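Local coordinates for 11R-lipoxygenase (Gersemia fruticosa, PDB 3VF1), which probably adds molecular oxygen to polyunsaturated fatty acids at a non-haem iron, as a calcium-dependent lipoxygenase, at residues N213-L219 with Q234-I240; T384-Q388 with Q582-Y586; L411-V417 with D524-Q528; S406-L411 with D529-L534; G49-S53 with G77-G81. One frame throughout, in Å; residues are numbered along the deposited sequence.

How the interactions relate
Interaction 2 lies nearest the iron: the side chain of Q582 is about 6 Å from the metal, and the side chain of Q388 is about 4 Å from that of the iron ligand H392. Interaction 1 packs beside it, with I240 CG2 4.1 Å from M583 CE. Interactions 3 and 4 share L411 and helix 525-538, and their centres are about 9 Å apart. Helix 369-410 carries one segment of interaction 2 and most of one in interaction 4; the centres of interactions 2 and 4 are about 33 Å apart. Both interactions 3 and 4 are nested in the loop closed by interaction 2. Interaction 5 is in the PLAT domain, its nearest atoms about 14 Å from those of interaction 3.

Interaction 1: N213-L219 with Q234-I240; sequences NLGLSHL and QLITPAI
T237 sets OG1 between its own backbone N and carbonyl carbon (chi1 64°), and this turns the hydroxyl to L214. T237 OG1 donates to L214 O at 2.8 Å. The donor is tilted 23° from the carbonyl plane. The same hydroxyl oxygen accepts from the backbone, with A239 N 3.3 Å from T237 OG1. That is an ST turn, formed at the start of the type I turn T237-I240. L214 comes just after helix 208-213, where G215 takes a positive phi and closes a Schellman motif. Apolar groups flank the bond. L214 CD2 lies 3.8 Å from I240 CD1, and A239 CB is 3.7 Å from L214 CA. L216 uses both of its methyls: L216 CD1 meets L235 CD2 at 3.9 Å, and L216 CD2 meets T237 CG2 at the same distance. The L216 and L235 side chains cross at about a right angle. L219 and L235 also touch V623 of helix 619-632. At the outer end one water joins H218 NE2 and Q234 OE1. The chemistry implies that one hydroxyl that both donates and accepts links the turn to L214 after the helix, while side-chain carbons, T237 CG2 among them, supply much of the rest.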
# COMPACT_ATOMS: atom_id res chain seq x y z
N ASN A 213 -5.62 -15.73 -20.66
CA ASN A 213 -5.62 -14.28 -20.83
C ASN A 213 -4.24 -13.75 -21.21
O ASN A 213 -4.12 -12.73 -21.88
CB ASN A 213 -6.12 -13.58 -19.56
CG ASN A 213 -7.63 -13.71 -19.38
OD1 ASN A 213 -8.36 -13.92 -20.35
ND2 ASN A 213 -8.09 -13.57 -18.14
N LEU A 214 -3.20 -14.46 -20.77
CA LEU A 214 -1.83 -14.07 -21.07
C LEU A 214 -1.31 -14.80 -22.31
O LEU A 214 -0.19 -14.57 -22.75
CB LEU A 214 -0.92 -14.38 -19.88
CG LEU A 214 -1.29 -13.70 -18.57
CD1 LEU A 214 -0.33 -14.12 -17.47
CD2 LEU A 214 -1.30 -12.18 -18.72
N GLY A 215 -2.14 -15.68 -22.87
CA GLY A 215 -1.76 -16.44 -24.05
C GLY A 215 -0.79 -17.56 -23.72
O GLY A 215 0.06 -17.92 -24.54
N LEU A 216 -0.93 -18.13 -22.53
CA LEU A 216 -0.01 -19.15 -22.05
C LEU A 216 -0.74 -20.39 -21.52
O LEU A 216 -0.19 -21.14 -20.72
CB LEU A 216 0.88 -18.58 -20.94
CG LEU A 216 1.79 -17.42 -21.35
CD1 LEU A 216 2.44 -16.80 -20.13
CD2 LEU A 216 2.84 -17.90 -22.34
N SER A 217 -1.98 -20.59 -21.97
CA SER A 217 -2.79 -21.70 -21.48
C SER A 217 -2.19 -23.05 -21.85
O SER A 217 -2.51 -24.07 -21.24
CB SER A 217 -4.22 -21.60 -22.00
OG SER A 217 -4.27 -21.78 -23.41
N HIS A 218 -1.32 -23.06 -22.85
CA HIS A 218 -0.67 -24.30 -23.27
C HIS A 218 0.34 -24.79 -22.23
O HIS A 218 0.85 -25.90 -22.33
CB HIS A 218 0.02 -24.12 -24.63
CG HIS A 218 1.06 -23.05 -24.64
ND1 HIS A 218 0.77 -21.73 -24.93
CD2 HIS A 218 2.40 -23.10 -24.42
CE1 HIS A 218 1.88 -21.02 -24.87
NE2 HIS A 218 2.88 -21.82 -24.56
N LEU A 219 0.63 -23.95 -21.24
CA LEU A 219 1.56 -24.30 -20.18
C LEU A 219 0.84 -24.66 -18.88
O LEU A 219 1.48 -24.92 -17.86
CB LEU A 219 2.53 -23.15 -19.92
CG LEU A 219 3.45 -22.76 -21.08
CD1 LEU A 219 4.36 -21.62 -20.67
CD2 LEU A 219 4.27 -23.96 -21.54
N GLN A 234 9.71 -16.21 -22.49
CA GLN A 234 8.49 -16.63 -23.16
C GLN A 234 7.25 -16.15 -22.42
O GLN A 234 6.17 -16.03 -23.01
CB GLN A 234 8.44 -18.16 -23.28
CG GLN A 234 9.50 -18.75 -24.20
CD GLN A 234 9.42 -20.26 -24.27
OE1 GLN A 234 8.42 -20.86 -23.87
NE2 GLN A 234 10.48 -20.88 -24.78
N LEU A 235 7.39 -15.88 -21.13
CA LEU A 235 6.27 -15.49 -20.30
C LEU A 235 5.84 -14.05 -20.56
O LEU A 235 4.76 -13.63 -20.14
CB LEU A 235 6.61 -15.67 -18.82
CG LEU A 235 6.96 -17.10 -18.41
CD1 LEU A 235 7.23 -17.19 -16.91
CD2 LEU A 235 5.85 -18.06 -18.81
N ILE A 236 6.68 -13.29 -21.25
CA ILE A 236 6.36 -11.91 -21.58
C ILE A 236 5.73 -11.81 -22.96
O ILE A 236 6.42 -11.56 -23.95
CB ILE A 236 7.60 -11.00 -21.50
CG1 ILE A 236 8.28 -11.15 -20.14
CG2 ILE A 236 7.21 -9.55 -21.76
CD1 ILE A 236 7.36 -10.90 -18.97
N THR A 237 4.42 -12.01 -23.01
CA THR A 237 3.66 -11.92 -24.25
C THR A 237 3.15 -10.50 -24.43
O THR A 237 3.30 -9.66 -23.53
CB THR A 237 2.47 -12.88 -24.21
OG1 THR A 237 1.56 -12.48 -23.17
CG2 THR A 237 2.93 -14.31 -23.96
N PRO A 238 2.54 -10.21 -25.59
CA PRO A 238 1.94 -8.89 -25.80
C PRO A 238 0.87 -8.56 -24.76
O PRO A 238 0.51 -7.40 -24.59
CB PRO A 238 1.32 -9.01 -27.19
CG PRO A 238 2.14 -10.04 -27.88
CD PRO A 238 2.51 -11.03 -26.81
N ALA A 239 0.38 -9.58 -24.06
CA ALA A 239 -0.60 -9.38 -22.99
C ALA A 239 0.03 -8.61 -21.84
O ALA A 239 -0.66 -7.90 -21.10
CB ALA A 239 -1.14 -10.72 -22.51
N ILE A 240 1.35 -8.74 -21.69
CA ILE A 240 2.09 -7.96 -20.71
C ILE A 240 2.51 -6.65 -21.37
O ILE A 240 3.47 -6.61 -22.15
CB ILE A 240 3.34 -8.71 -20.22
CG1 ILE A 240 2.98 -10.13 -19.79
CG2 ILE A 240 3.99 -7.95 -19.06
CD1 ILE A 240 1.92 -10.20 -18.71
O HOH W 1 5.26 -20.21 -24.33

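Interaction 2: T384-Q388 with Q582-Y586; sequences TQYHQ and QMATY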
# COMPACT_ATOMS: atom_id res chain seq x y z
N THR A 384 12.73 -12.64 -1.85
CA THR A 384 11.38 -12.67 -2.39
C THR A 384 10.38 -13.03 -1.29
O THR A 384 9.31 -12.41 -1.20
CB THR A 384 11.24 -13.69 -3.53
OG1 THR A 384 12.07 -13.29 -4.63
CG2 THR A 384 9.79 -13.77 -4.00
N GLN A 385 10.72 -14.02 -0.48
CA GLN A 385 9.86 -14.42 0.63
C GLN A 385 9.62 -13.20 1.51
O GLN A 385 8.49 -12.90 1.89
CB GLN A 385 10.51 -15.53 1.47
CG GLN A 385 11.14 -16.67 0.68
CD GLN A 385 10.19 -17.32 -0.30
OE1 GLN A 385 9.19 -17.91 0.10
NE2 GLN A 385 10.50 -17.22 -1.59
N TYR A 386 10.71 -12.51 1.83
CA TYR A 386 10.66 -11.33 2.68
C TYR A 386 9.81 -10.23 2.06
O TYR A 386 8.96 -9.64 2.72
CB TYR A 386 12.08 -10.82 2.93
CG TYR A 386 12.20 -9.78 4.02
CD1 TYR A 386 11.76 -8.48 3.82
CD2 TYR A 386 12.77 -10.10 5.24
CE1 TYR A 386 11.87 -7.53 4.82
CE2 TYR A 386 12.88 -9.16 6.25
CZ TYR A 386 12.43 -7.87 6.03
OH TYR A 386 12.54 -6.93 7.03
N HIS A 387 10.03 -9.97 0.77
CA HIS A 387 9.34 -8.87 0.10
C HIS A 387 7.83 -9.08 0.04
O HIS A 387 7.06 -8.18 0.36
CB HIS A 387 9.87 -8.69 -1.32
CG HIS A 387 9.00 -7.82 -2.17
ND1 HIS A 387 8.21 -8.32 -3.18
CD2 HIS A 387 8.77 -6.48 -2.15
CE1 HIS A 387 7.54 -7.32 -3.75
NE2 HIS A 387 7.87 -6.20 -3.14
N GLN A 388 7.41 -10.27 -0.38
CA GLN A 388 5.99 -10.54 -0.59
C GLN A 388 5.20 -10.48 0.71
O GLN A 388 4.16 -9.83 0.78
CB GLN A 388 5.81 -11.91 -1.24
CG GLN A 388 6.26 -11.98 -2.68
CD GLN A 388 5.45 -11.08 -3.59
OE1 GLN A 388 4.30 -10.75 -3.30
NE2 GLN A 388 6.04 -10.68 -4.71
N GLN A 582 6.81 -4.59 -9.29
CA GLN A 582 6.92 -6.05 -9.21
C GLN A 582 7.09 -6.74 -10.56
O GLN A 582 7.64 -7.84 -10.63
CB GLN A 582 5.70 -6.63 -8.49
CG GLN A 582 5.79 -6.56 -6.98
CD GLN A 582 4.61 -7.23 -6.31
OE1 GLN A 582 4.76 -8.25 -5.64
NE2 GLN A 582 3.43 -6.65 -6.47
N MET A 583 6.63 -6.11 -11.64
CA MET A 583 6.76 -6.73 -12.96
C MET A 583 8.19 -6.58 -13.47
O MET A 583 8.73 -7.47 -14.12
CB MET A 583 5.77 -6.12 -13.95
CG MET A 583 5.78 -6.81 -15.31
SD MET A 583 5.45 -8.58 -15.22
CE MET A 583 3.67 -8.58 -15.01
N ALA A 584 8.80 -5.43 -13.17
CA ALA A 584 10.20 -5.21 -13.52
C ALA A 584 11.10 -6.16 -12.73
O ALA A 584 12.18 -6.52 -13.19
CB ALA A 584 10.58 -3.77 -13.23
N THR A 585 10.64 -6.56 -11.55
CA THR A 585 11.44 -7.38 -10.65
C THR A 585 11.20 -8.87 -10.85
O THR A 585 12.15 -9.66 -10.87
CB THR A 585 11.14 -7.02 -9.18
OG1 THR A 585 11.55 -5.67 -8.92
CG2 THR A 585 11.88 -7.95 -8.23
N TYR A 586 9.94 -9.26 -11.01
CA TYR A 586 9.59 -10.68 -11.11
C TYR A 586 9.21 -11.10 -12.52
O TYR A 586 9.03 -12.29 -12.79
CB TYR A 586 8.44 -11.00 -10.15
CG TYR A 586 8.78 -10.78 -8.70
CD1 TYR A 586 9.55 -11.70 -7.99
CD2 TYR A 586 8.34 -9.64 -8.03
CE1 TYR A 586 9.86 -11.49 -6.66
CE2 TYR A 586 8.65 -9.43 -6.70
CZ TYR A 586 9.41 -10.36 -6.02
OH TYR A 586 9.72 -10.15 -4.70
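H387 and Q388 of the long helix 369-410 meet Q582 and Y586 of helix 582-586 next to the iron site. The two short segments run nearly antiparallel, at 168°, with axes 13.4 Å apart, and side chains bridge the gap. Q388 is bent at chi2 and reaches the extended Q582. Q388 NE2 donates to Q582 OE1 at 2.9 Å, in the carbonyl plane, and the two amides are 27° apart. Q582 NE2 in turn bonds N579 O, the backbone of an iron ligand. H387 CG is anti to the backbone N (chi1 166°), and this swings the ring toward Y586. H387 ND1 makes a weak hydrogen bond to Y586 OH at 2.8 Å, while H387 NE2 bonds V578 O. H387 CE1 is 3.5 Å from Q582 OE1, which lies at the edge of the imidazole. T384 OG1 meets the Y586 ring at its edge, 3.5 Å from Y586 CE1, and also bonds S592. T585 CG2 sits over one face of the same ring. A buried glutamine pair leading from the histidine helix to the asparagine ligand fits a second-shell network of the lipoxygenase iron site, as in soybean lipoxygenase-1.

Interaction 3: L411-V417 with D524-Q528; sequences LPSVHPV and DNEIQ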
# COMPACT_ATOMS: atom_id res chain seq x y z
N LEU A 411 -14.26 8.96 13.94
CA LEU A 411 -14.26 10.28 13.32
C LEU A 411 -15.52 10.51 12.48
O LEU A 411 -15.90 9.66 11.69
CB LEU A 411 -13.03 10.46 12.43
CG LEU A 411 -11.67 10.33 13.12
CD1 LEU A 411 -10.56 10.53 12.10
CD2 LEU A 411 -11.54 11.33 14.25
N PRO A 412 -16.16 11.68 12.66
CA PRO A 412 -17.26 12.09 11.79
C PRO A 412 -16.72 12.73 10.52
O PRO A 412 -15.62 13.27 10.53
CB PRO A 412 -18.00 13.12 12.64
CG PRO A 412 -16.93 13.73 13.48
CD PRO A 412 -15.94 12.64 13.76
N SER A 413 -17.50 12.67 9.44
CA SER A 413 -17.04 13.15 8.14
C SER A 413 -16.83 14.67 8.09
O SER A 413 -16.38 15.20 7.07
CB SER A 413 -18.02 12.73 7.04
OG SER A 413 -19.34 13.15 7.34
N VAL A 414 -17.15 15.36 9.18
CA VAL A 414 -16.95 16.81 9.25
C VAL A 414 -15.58 17.14 9.84
O VAL A 414 -15.14 18.29 9.81
CB VAL A 414 -18.06 17.49 10.09
CG1 VAL A 414 -17.90 17.16 11.57
CG2 VAL A 414 -18.06 19.00 9.86
N HIS A 415 -14.91 16.13 10.37
CA HIS A 415 -13.59 16.30 10.98
C HIS A 415 -12.51 16.45 9.89
O HIS A 415 -12.51 15.71 8.91
CB HIS A 415 -13.28 15.09 11.86
CG HIS A 415 -12.17 15.33 12.85
ND1 HIS A 415 -10.91 15.71 12.47
CD2 HIS A 415 -12.15 15.22 14.20
CE1 HIS A 415 -10.15 15.84 13.54
NE2 HIS A 415 -10.88 15.55 14.60
N PRO A 416 -11.60 17.42 10.07
CA PRO A 416 -10.56 17.69 9.06
C PRO A 416 -9.63 16.51 8.79
O PRO A 416 -9.21 16.31 7.65
CB PRO A 416 -9.78 18.86 9.67
CG PRO A 416 -10.10 18.84 11.12
CD PRO A 416 -11.50 18.34 11.21
N VAL A 417 -9.30 15.74 9.82
CA VAL A 417 -8.44 14.57 9.67
C VAL A 417 -9.12 13.47 8.86
O VAL A 417 -8.47 12.78 8.08
CB VAL A 417 -8.01 14.01 11.04
CG1 VAL A 417 -7.31 12.67 10.88
CG2 VAL A 417 -7.11 15.00 11.76
N ASP A 524 -9.43 17.76 21.55
CA ASP A 524 -10.19 17.17 20.45
C ASP A 524 -10.52 15.73 20.83
O ASP A 524 -9.78 14.81 20.50
CB ASP A 524 -9.40 17.21 19.14
CG ASP A 524 -10.13 16.54 18.00
OD1 ASP A 524 -11.10 15.78 18.25
OD2 ASP A 524 -9.74 16.76 16.83
N ASN A 525 -11.64 15.55 21.52
CA ASN A 525 -12.03 14.23 22.02
C ASN A 525 -12.11 13.18 20.91
O ASN A 525 -11.95 11.99 21.18
CB ASN A 525 -13.37 14.32 22.75
CG ASN A 525 -14.49 14.83 21.86
OD1 ASN A 525 -14.50 15.99 21.45
ND2 ASN A 525 -15.44 13.96 21.55
N GLU A 526 -12.35 13.62 19.68
CA GLU A 526 -12.57 12.69 18.57
C GLU A 526 -11.27 12.09 18.03
O GLU A 526 -11.23 10.91 17.68
CB GLU A 526 -13.36 13.38 17.46
CG GLU A 526 -14.82 13.60 17.83
CD GLU A 526 -15.58 14.41 16.80
OE1 GLU A 526 -14.94 14.95 15.87
OE2 GLU A 526 -16.82 14.51 16.92
N ILE A 527 -10.21 12.89 17.95
CA ILE A 527 -8.92 12.38 17.51
C ILE A 527 -8.31 11.50 18.60
O ILE A 527 -7.55 10.58 18.31
CB ILE A 527 -7.93 13.51 17.15
CG1 ILE A 527 -6.83 12.99 16.22
CG2 ILE A 527 -7.32 14.11 18.40
CD1 ILE A 527 -7.32 12.60 14.84
N GLN A 528 -8.66 11.80 19.85
CA GLN A 528 -8.17 11.02 20.98
C GLN A 528 -8.83 9.64 21.00
O GLN A 528 -8.21 8.66 21.40
CB GLN A 528 -8.44 11.76 22.29
CG GLN A 528 -7.81 13.14 22.35
CD GLN A 528 -6.30 13.11 22.26
OE1 GLN A 528 -5.67 12.09 22.55
NE2 GLN A 528 -5.70 14.22 21.85
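H415 and D524 are the N-caps of two helices, 416-425 and 525-538, and they bond to each other across the contact. H415 NE2 donates to D524 OD2 at 2.8 Å and uses the syn lone pair of that oxygen. Ring and carboxylate are nearly coplanar, 24° apart. Both side chains also cap their own helix. H415 ND1 accepts from V417 N at 3.1 Å, close to the ring plane. D524 OD1 accepts from I527 N at 3.0 Å, from above the carboxylate plane, and more weakly from E526 N. The imidazole thus has a partner at each nitrogen, which fixes its rotation. Y515 OH is a second partner of D524 OD2. E526 reaches out extended beside the ring. E526 OE1 lies 3.3 Å from H415 CD2 and at the same distance from P412 CD. E526 OE2 forms a salt bridge with R154 of helix 148-164, which probably offsets the charge of the carboxylate beside the ring. With ND1 accepting and NE2 donating, the imidazole is probably neutral. Carbon contacts complete the interface: V417 CG2 is 3.9 Å from I527 CD1. L411 CD2 sits over one face of the H415 ring and is 3.5 Å from E526 O.

Interaction 4: S406-L411 with D529-L534; sequences SSWRNL and DWIRDL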
# COMPACT_ATOMS: atom_id res chain seq x y z
N SER A 406 -10.39 2.57 12.23
CA SER A 406 -10.51 3.51 13.34
C SER A 406 -11.15 4.82 12.89
O SER A 406 -11.86 5.47 13.65
CB SER A 406 -9.15 3.78 13.98
OG SER A 406 -9.29 4.65 15.10
N SER A 407 -10.89 5.21 11.64
CA SER A 407 -11.48 6.42 11.08
C SER A 407 -13.00 6.33 11.09
O SER A 407 -13.69 7.26 11.49
CB SER A 407 -10.99 6.66 9.66
OG SER A 407 -9.61 7.02 9.64
N TRP A 408 -13.52 5.19 10.63
CA TRP A 408 -14.96 4.99 10.55
C TRP A 408 -15.60 4.91 11.93
O TRP A 408 -16.76 5.30 12.11
CB TRP A 408 -15.28 3.71 9.76
CG TRP A 408 -15.15 3.88 8.28
CD1 TRP A 408 -14.09 3.51 7.50
CD2 TRP A 408 -16.11 4.47 7.39
NE1 TRP A 408 -14.34 3.83 6.18
CE2 TRP A 408 -15.57 4.42 6.09
CE3 TRP A 408 -17.38 5.03 7.58
CZ2 TRP A 408 -16.25 4.91 4.98
CZ3 TRP A 408 -18.05 5.52 6.47
CH2 TRP A 408 -17.49 5.46 5.19
N ARG A 409 -14.85 4.42 12.91
CA ARG A 409 -15.38 4.17 14.24
C ARG A 409 -15.34 5.38 15.18
O ARG A 409 -16.09 5.44 16.14
CB ARG A 409 -14.63 3.02 14.90
CG ARG A 409 -14.91 1.66 14.28
CD ARG A 409 -13.96 0.60 14.82
NE ARG A 409 -13.96 0.55 16.28
CZ ARG A 409 -14.91 -0.01 17.01
NH1 ARG A 409 -15.97 -0.57 16.43
NH2 ARG A 409 -14.82 -0.02 18.33
N ASN A 410 -14.45 6.34 14.90
CA ASN A 410 -14.21 7.42 15.84
C ASN A 410 -14.30 8.84 15.26
O ASN A 410 -14.40 9.80 16.02
CB ASN A 410 -12.84 7.23 16.50
CG ASN A 410 -12.70 5.88 17.17
OD1 ASN A 410 -13.14 5.70 18.31
ND2 ASN A 410 -12.09 4.93 16.48
N LEU A 411 -14.26 8.96 13.94
CA LEU A 411 -14.26 10.28 13.32
C LEU A 411 -15.52 10.51 12.48
O LEU A 411 -15.90 9.66 11.69
CB LEU A 411 -13.03 10.46 12.43
CG LEU A 411 -11.67 10.33 13.12
CD1 LEU A 411 -10.56 10.53 12.10
CD2 LEU A 411 -11.54 11.33 14.25
N ASP A 529 -10.09 9.58 20.58
CA ASP A 529 -10.78 8.31 20.43
C ASP A 529 -10.14 7.51 19.31
O ASP A 529 -9.94 6.30 19.41
CB ASP A 529 -12.27 8.53 20.12
CG ASP A 529 -13.02 9.17 21.27
OD1 ASP A 529 -12.60 8.99 22.44
OD2 ASP A 529 -14.03 9.85 21.02
N TRP A 530 -9.80 8.21 18.23
CA TRP A 530 -9.17 7.60 17.07
C TRP A 530 -7.87 6.91 17.44
O TRP A 530 -7.69 5.72 17.20
CB TRP A 530 -8.92 8.67 16.00
CG TRP A 530 -8.35 8.13 14.73
CD1 TRP A 530 -8.98 7.30 13.85
CD2 TRP A 530 -7.06 8.39 14.18
NE1 TRP A 530 -8.15 7.02 12.79
CE2 TRP A 530 -6.96 7.68 12.97
CE3 TRP A 530 -5.96 9.16 14.60
CZ2 TRP A 530 -5.82 7.71 12.17
CZ3 TRP A 530 -4.83 9.19 13.81
CH2 TRP A 530 -4.77 8.47 12.61
N ILE A 531 -6.94 7.66 18.04
CA ILE A 531 -5.62 7.12 18.36
C ILE A 531 -5.68 6.10 19.48
O ILE A 531 -4.86 5.18 19.54
CB ILE A 531 -4.62 8.24 18.73
CG1 ILE A 531 -3.19 7.70 18.74
CG2 ILE A 531 -4.97 8.86 20.08
CD1 ILE A 531 -2.71 7.17 17.41
N ARG A 532 -6.65 6.25 20.38
CA ARG A 532 -6.81 5.30 21.48
C ARG A 532 -7.32 3.96 20.97
O ARG A 532 -6.96 2.90 21.49
CB ARG A 532 -7.76 5.85 22.55
CG ARG A 532 -8.02 4.88 23.68
CD ARG A 532 -8.72 5.53 24.87
NE ARG A 532 -10.03 6.08 24.53
CZ ARG A 532 -10.28 7.37 24.32
NH1 ARG A 532 -9.33 8.29 24.42
NH2 ARG A 532 -11.51 7.75 24.00
N ASP A 533 -8.17 4.00 19.95
CA ASP A 533 -8.72 2.78 19.37
C ASP A 533 -7.63 2.02 18.61
O ASP A 533 -7.63 0.79 18.58
CB ASP A 533 -9.88 3.12 18.43
CG ASP A 533 -10.78 1.93 18.16
OD1 ASP A 533 -10.64 0.91 18.87
OD2 ASP A 533 -11.63 2.02 17.25
N LEU A 534 -6.70 2.75 18.02
CA LEU A 534 -5.57 2.15 17.32
C LEU A 534 -4.61 1.49 18.30
O LEU A 534 -4.15 0.37 18.08
CB LEU A 534 -4.82 3.21 16.50
CG LEU A 534 -5.57 3.79 15.31
CD1 LEU A 534 -4.80 4.95 14.70
CD2 LEU A 534 -5.83 2.71 14.27
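D533 OD2 is gripped by two donors of helix 369-410. R409 NE binds it in a salt bridge, 2.9 Å from D533 OD2, on the syn lone pair and almost in the guanidinium plane. N410 ND2 comes from the anti side, 3.0 Å from D533 OD2 and nearly straight at 167°. The same amide nitrogen also donates to S406 O, so it ties its own helix turn to the acid. D533 OD1 is held elsewhere, by N537 and W167. With an alanine at N410, D533 OD2 would probably be left with R409 as its one partner from segment 406-411, and S406 O would lose a donor. With chi1 at -177°, S406 turns OG to the facing helix, where it donates to W530 O at 2.8 Å. L534 N reaches that carbonyl from the opposite face. L411 CD1 makes a CH-pi contact with one face of the indole, 4.2 Å from the centroid of the five-membered ring of W530, and L534 CD1 sits over the other. The segments of helices 369-410 and 525-538 cross at 130°, axes 8.9 Å apart. A buried carboxylate, its charge probably offset in part by R409, thus sits beside the W530 indole packed between two leucines.

Interaction 5: G49-S53 with G77-G81; sequences GAETS and GVDVG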
# COMPACT_ATOMS: atom_id res chain seq x y z
N GLY A 49 -30.68 25.07 13.56
CA GLY A 49 -31.62 23.99 13.82
C GLY A 49 -32.86 24.01 12.94
O GLY A 49 -33.56 23.00 12.83
N ALA A 50 -33.15 25.16 12.33
CA ALA A 50 -34.33 25.29 11.49
C ALA A 50 -34.24 24.36 10.29
O ALA A 50 -33.43 24.58 9.39
CB ALA A 50 -34.48 26.73 11.03
N GLU A 51 -35.06 23.31 10.28
CA GLU A 51 -35.05 22.34 9.18
C GLU A 51 -36.34 22.41 8.36
O GLU A 51 -37.39 22.79 8.87
CB GLU A 51 -34.83 20.92 9.72
CG GLU A 51 -35.91 20.44 10.68
CD GLU A 51 -35.64 19.04 11.19
OE1 GLU A 51 -36.43 18.54 12.02
OE2 GLU A 51 -34.63 18.43 10.76
N THR A 52 -36.24 22.03 7.09
CA THR A 52 -37.36 22.10 6.17
C THR A 52 -38.08 20.76 6.10
O THR A 52 -37.92 19.91 6.97
CB THR A 52 -36.90 22.47 4.75
OG1 THR A 52 -36.42 21.30 4.07
CG2 THR A 52 -35.79 23.51 4.79
N SER A 53 -38.88 20.58 5.05
CA SER A 53 -39.58 19.32 4.83
C SER A 53 -38.93 18.53 3.70
O SER A 53 -38.31 19.11 2.80
CB SER A 53 -41.06 19.57 4.51
OG SER A 53 -41.78 18.36 4.41
N GLY A 77 -39.74 26.10 0.48
CA GLY A 77 -40.08 25.57 1.79
C GLY A 77 -39.69 26.50 2.92
O GLY A 77 -39.31 27.65 2.70
N VAL A 78 -39.80 26.00 4.15
CA VAL A 78 -39.46 26.78 5.34
C VAL A 78 -38.02 27.26 5.29
O VAL A 78 -37.10 26.47 5.07
CB VAL A 78 -39.67 25.95 6.62
CG1 VAL A 78 -39.07 26.66 7.83
CG2 VAL A 78 -41.15 25.66 6.84
N ASP A 79 -37.81 28.55 5.49
CA ASP A 79 -36.47 29.12 5.50
C ASP A 79 -35.67 28.60 6.69
O ASP A 79 -36.21 28.45 7.78
CB ASP A 79 -36.53 30.65 5.53
CG ASP A 79 -35.16 31.29 5.39
OD1 ASP A 79 -34.18 30.74 5.93
OD2 ASP A 79 -35.07 32.35 4.73
N VAL A 80 -34.39 28.34 6.46
CA VAL A 80 -33.52 27.80 7.50
C VAL A 80 -32.31 28.69 7.78
O VAL A 80 -31.62 28.52 8.79
CB VAL A 80 -33.02 26.40 7.11
CG1 VAL A 80 -34.20 25.48 6.82
CG2 VAL A 80 -32.08 26.47 5.91
N GLY A 81 -32.04 29.64 6.88
CA GLY A 81 -30.91 30.53 7.02
C GLY A 81 -29.69 29.97 6.32
O GLY A 81 -29.69 29.81 5.10
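Van der Waals contacts join A50 and T52 of one loop to V78 and V80 of the other. The two segments run in opposite directions, with A50 CA 4.8 Å from V80 CA and T52 CA 5.2 Å from V78 CA. A50 CB points at the facing segment and lies 4.2 Å from V80 CB and 3.8 Å from V80 CA. T52 sets OG1 between its backbone N and carbonyl carbon (chi1 82°), which leaves CG2 anti to the carbonyl carbon and in contact with the other loop. The T52 and V78 methyls meet carbonyl oxygens. T52 CG2 lies 3.2 Å from V78 O, and it also meets V80 CG1. The exact place of V80 CG1 is doubtful, because it sits too near the carbonyl of A50. V78 CG1 comes within 4.3 Å of E51 O.

These loops belong to the PLAT beta sandwich. Segment 49-53 connects strands 40-46 and 55-57 of one sheet. Segment 77-81 passes from strand 70-77, at the edge of the other sheet, to strand 83-90 of the first. The contact therefore ties two connections at the same end of the sandwich.

Polar bonds stay within each loop or run to neighbouring strands. T52 OG1 donates to S53 O at 3.2 Å, from above the carbonyl plane. It also has a weak bond with L44 N. With a glycine at T52, V78 O would probably lose the methyl packed against it, and S53 O its hydroxyl donor. D79 OD1 accepts weakly from G81 N. V78 O bonds Y22 OH of strand 20-28, and T52 packs on the same tyrosine.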